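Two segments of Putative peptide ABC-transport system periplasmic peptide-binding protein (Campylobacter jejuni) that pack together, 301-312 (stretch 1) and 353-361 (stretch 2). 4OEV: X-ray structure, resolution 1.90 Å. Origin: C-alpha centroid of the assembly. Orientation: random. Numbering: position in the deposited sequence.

Stretch 1 301-312: KYDPKKAEDLLV
Stretch 2, residues 353-361: SEFRKIGVV

A helix and a neighbouring segment can pack around one well-placed aliphatic side chain, and the packing of residues 301-312 against 353-361 is a compact example. Stretch 1 opens in extended form, with phi/psi of -62/154 at Lys-301, -65/114 at Tyr-302 and -154/85 at Asp-303, and then turns into a helix that runs from Pro-304 through Val-312 and beyond. Asp-303 occupies the N-cap position: its chi1 is t (-166°), and Asp-303 OD1 accepts a capping bond from Lys-306 N at 3.2 Å. Pro-304, at -57/-35, suits the first helical turn, where its nitrogen has no hydrogen to donate and none is required. Regular bonds follow, among them Ala-307 N to Asp-303 O at 3.0 Å and Leu-311 N to Ala-307 O at 3.0 Å.

Stretch 2 enters as the closing part of a helix that begins earlier in the chain and then leaves it. Lys-357 N donates to Ser-353 O at 3.2 Å, after which Ile-358 turns to -105/19 and Gly-359 to 80/23, a positive phi that by itself favours glycine. Ile-358 N and Val-360 N both donate to Phe-355 O, at 3.1 and 3.0 Å, and Gly-359 N donates to Arg-356 O at 3.1 Å. Val-360 and Val-361 then extend, at -105/121 and -88/138. The closest CA pair across the stretches is Glu-308 CA and Ile-358 CA, 6.4 Å apart.

No hydrogen bond or salt bridge crosses between the stretches; the contact, burying 303 Å² in total, rests mainly on apolar packing. Its centre is Ile-358, which is buried, points toward the helix and has 94 Å² covered, the largest share of any residue here. With chi1 p (59°) and chi2 t (163°), Ile-358 CG2 lies 4.2 Å from Pro-304 CB and 3.9 Å from Pro-304 O, while Ile-358 CD1 lies 4.0 Å from Ala-307 CB and 4.3 Å from Leu-311 CD1. Residues 304, 307 and 311 follow the familiar three- and four-residue spacing that brings successive helical turns to one side. The small Ala-307 points toward stretch 2 and meets the isoleucine with its methyl alone. Leu-311, also pointing toward stretch 2, uses an m,t rotamer (-68°, -178°) to bring Leu-311 CD1 within 3.6 Å of Val-360 CG2; Val-360, with chi1 t (175°), thus extends the buried aliphatic patch.

Charged residues border this patch without bridging it. The CA-to-CB bond of Glu-308 points sideways, but its extended m,t side chain (-74°, -178°) carries Glu-308 OE2 to 3.5 Å from Ile-358 CA; that oxygen is hydrogen-bonded elsewhere in the structure. Glu-354 folds through m,m (-69°, -61°), and Glu-354 OE2 comes within 4.2 Å of Tyr-302 CE1, oblique to a ring set by chi1 t (169°) and chi2 60°. Glu-354 OE1 forms a salt bridge within stretch 2 to Lys-357 NZ at 3.2 Å, the hydrogen bond being weak. No charge pair joins the two segments; the salt bridges seen here are local, as Lys-305 NZ and Asp-309 OD2, 3.2 Å apart, also illustrate.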

# COMPACT_ATOMS: atom_id res chain seq x y z
N LYS A 301 -16.42 15.14 14.24
CA LYS A 301 -16.22 16.56 13.90
C LYS A 301 -15.18 17.19 14.82
O LYS A 301 -15.02 16.76 15.95
CB LYS A 301 -17.50 17.36 14.02
CG LYS A 301 -18.52 17.12 12.96
CD LYS A 301 -19.56 18.27 12.95
CE LYS A 301 -20.06 18.62 14.37
NZ LYS A 301 -21.14 19.66 14.35
N TYR A 302 -14.51 18.23 14.35
CA TYR A 302 -13.59 18.96 15.21
C TYR A 302 -14.37 19.61 16.35
O TYR A 302 -15.17 20.49 16.11
CB TYR A 302 -12.83 20.01 14.39
CG TYR A 302 -12.03 20.99 15.22
CD1 TYR A 302 -11.03 20.55 16.06
CD2 TYR A 302 -12.27 22.35 15.14
CE1 TYR A 302 -10.29 21.45 16.82
CE2 TYR A 302 -11.52 23.25 15.87
CZ TYR A 302 -10.53 22.79 16.71
OH TYR A 302 -9.80 23.69 17.46
N ASP A 303 -14.13 19.17 17.59
CA ASP A 303 -14.89 19.67 18.76
C ASP A 303 -14.04 19.52 20.04
O ASP A 303 -14.12 18.50 20.75
CB ASP A 303 -16.21 18.89 18.90
CG ASP A 303 -17.19 19.52 19.85
OD1 ASP A 303 -16.83 20.38 20.70
OD2 ASP A 303 -18.37 19.12 19.74
N PRO A 304 -13.19 20.52 20.29
CA PRO A 304 -12.27 20.57 21.42
C PRO A 304 -13.00 20.44 22.76
O PRO A 304 -12.46 19.83 23.71
CB PRO A 304 -11.64 21.96 21.30
CG PRO A 304 -11.77 22.30 19.85
CD PRO A 304 -13.06 21.70 19.42
N LYS A 305 -14.21 20.99 22.83
CA LYS A 305 -14.96 20.95 24.09
C LYS A 305 -15.38 19.54 24.39
O LYS A 305 -15.32 19.11 25.54
CB LYS A 305 -16.19 21.85 24.07
CG LYS A 305 -16.80 21.98 25.47
CD LYS A 305 -18.05 22.86 25.51
CE LYS A 305 -18.56 23.02 26.95
NZ LYS A 305 -18.68 21.69 27.65
N LYS A 306 -15.81 18.83 23.36
CA LYS A 306 -16.21 17.44 23.52
C LYS A 306 -15.03 16.58 23.91
O LYS A 306 -15.17 15.64 24.71
CB LYS A 306 -16.85 16.89 22.24
CG LYS A 306 -17.50 15.54 22.46
CD LYS A 306 -18.50 15.22 21.37
CE LYS A 306 -19.21 13.88 21.63
NZ LYS A 306 -20.35 13.65 20.68
N ALA A 307 -13.86 16.87 23.31
CA ALA A 307 -12.64 16.14 23.65
C ALA A 307 -12.42 16.25 25.16
O ALA A 307 -12.28 15.24 25.83
CB ALA A 307 -11.44 16.66 22.89
N GLU A 308 -12.44 17.48 25.69
CA GLU A 308 -12.22 17.68 27.11
C GLU A 308 -13.29 17.00 27.95
O GLU A 308 -12.96 16.35 28.92
CB GLU A 308 -12.13 19.21 27.43
CG GLU A 308 -10.80 19.76 26.96
CD GLU A 308 -10.59 21.23 27.28
OE1 GLU A 308 -11.52 21.86 27.82
OE2 GLU A 308 -9.50 21.74 26.96
N ASP A 309 -14.56 17.11 27.57
CA ASP A 309 -15.63 16.44 28.29
C ASP A 309 -15.39 14.92 28.35
O ASP A 309 -15.67 14.27 29.38
CB ASP A 309 -16.99 16.73 27.62
CG ASP A 309 -17.44 18.16 27.80
OD1 ASP A 309 -16.76 18.92 28.53
OD2 ASP A 309 -18.46 18.54 27.18
N LEU A 310 -14.85 14.36 27.27
CA LEU A 310 -14.58 12.94 27.22
C LEU A 310 -13.45 12.56 28.16
O LEU A 310 -13.50 11.50 28.80
CB LEU A 310 -14.21 12.48 25.80
CG LEU A 310 -15.38 12.20 24.85
CD1 LEU A 310 -14.88 12.12 23.40
CD2 LEU A 310 -16.04 10.90 25.24
N LEU A 311 -12.40 13.37 28.19
CA LEU A 311 -11.27 13.05 29.08
C LEU A 311 -11.72 13.20 30.58
O LEU A 311 -11.31 12.40 31.43
CB LEU A 311 -10.06 13.94 28.79
CG LEU A 311 -9.37 13.70 27.43
CD1 LEU A 311 -8.16 14.60 27.30
CD2 LEU A 311 -8.92 12.23 27.29
N VAL A 312 -12.55 14.19 30.90
CA VAL A 312 -13.09 14.28 32.28
C VAL A 312 -13.84 12.97 32.57
O VAL A 312 -13.52 12.27 33.55
CB VAL A 312 -14.00 15.48 32.44
CG1 VAL A 312 -14.77 15.48 33.79
CG2 VAL A 312 -13.16 16.75 32.35
N SER A 353 0.52 19.98 18.55
CA SER A 353 -0.08 21.28 18.76
C SER A 353 -1.57 21.20 19.12
O SER A 353 -2.03 21.85 20.07
CB SER A 353 0.08 22.15 17.48
OG SER A 353 -0.73 23.29 17.69
N GLU A 354 -2.32 20.41 18.35
CA GLU A 354 -3.77 20.20 18.56
C GLU A 354 -4.05 19.59 19.93
O GLU A 354 -4.96 20.02 20.66
CB GLU A 354 -4.34 19.27 17.44
CG GLU A 354 -4.36 19.93 16.04
CD GLU A 354 -5.25 21.19 16.00
OE1 GLU A 354 -4.85 22.24 16.54
OE2 GLU A 354 -6.35 21.13 15.43
N PHE A 355 -3.21 18.63 20.32
CA PHE A 355 -3.42 17.96 21.60
C PHE A 355 -3.08 18.88 22.76
O PHE A 355 -3.70 18.83 23.82
CB PHE A 355 -2.57 16.73 21.69
CG PHE A 355 -2.92 15.66 20.66
CD1 PHE A 355 -4.17 15.62 20.05
CD2 PHE A 355 -1.98 14.74 20.30
CE1 PHE A 355 -4.47 14.60 19.11
CE2 PHE A 355 -2.27 13.71 19.34
CZ PHE A 355 -3.52 13.67 18.76
N ARG A 356 -2.03 19.65 22.57
CA ARG A 356 -1.59 20.59 23.61
C ARG A 356 -2.72 21.54 23.96
O ARG A 356 -2.89 21.92 25.14
CB ARG A 356 -0.36 21.36 23.16
CG ARG A 356 0.07 22.43 24.16
CD ARG A 356 1.38 23.09 23.85
NE ARG A 356 1.34 24.49 24.30
CZ ARG A 356 1.57 24.89 25.55
NH1 ARG A 356 1.51 26.19 25.88
NH2 ARG A 356 1.83 24.00 26.51
N LYS A 357 -3.51 21.91 22.96
CA LYS A 357 -4.61 22.84 23.18
C LYS A 357 -5.66 22.31 24.18
O LYS A 357 -6.30 23.09 24.84
CB LYS A 357 -5.32 23.18 21.87
CG LYS A 357 -4.52 24.06 20.93
CD LYS A 357 -5.37 24.48 19.75
CE LYS A 357 -4.50 24.90 18.59
NZ LYS A 357 -5.28 25.31 17.41
N ILE A 358 -5.85 21.00 24.26
CA ILE A 358 -6.82 20.42 25.18
C ILE A 358 -6.15 19.78 26.41
O ILE A 358 -6.76 18.96 27.07
CB ILE A 358 -7.70 19.32 24.50
CG1 ILE A 358 -6.81 18.20 23.97
CG2 ILE A 358 -8.57 19.90 23.39
CD1 ILE A 358 -7.55 16.86 23.65
N GLY A 359 -4.90 20.13 26.70
CA GLY A 359 -4.24 19.62 27.89
C GLY A 359 -3.69 18.20 27.78
O GLY A 359 -3.48 17.53 28.80
N VAL A 360 -3.43 17.75 26.56
CA VAL A 360 -2.78 16.46 26.35
C VAL A 360 -1.32 16.68 25.94
O VAL A 360 -1.04 17.35 24.94
CB VAL A 360 -3.51 15.63 25.29
CG1 VAL A 360 -2.74 14.35 24.98
CG2 VAL A 360 -4.93 15.31 25.77
N VAL A 361 -0.41 16.14 26.73
CA VAL A 361 1.02 16.32 26.47
C VAL A 361 1.51 15.23 25.52
O VAL A 361 1.08 14.07 25.61
CB VAL A 361 1.86 16.33 27.79
CG1 VAL A 361 3.35 16.32 27.49
CG2 VAL A 361 1.48 17.54 28.73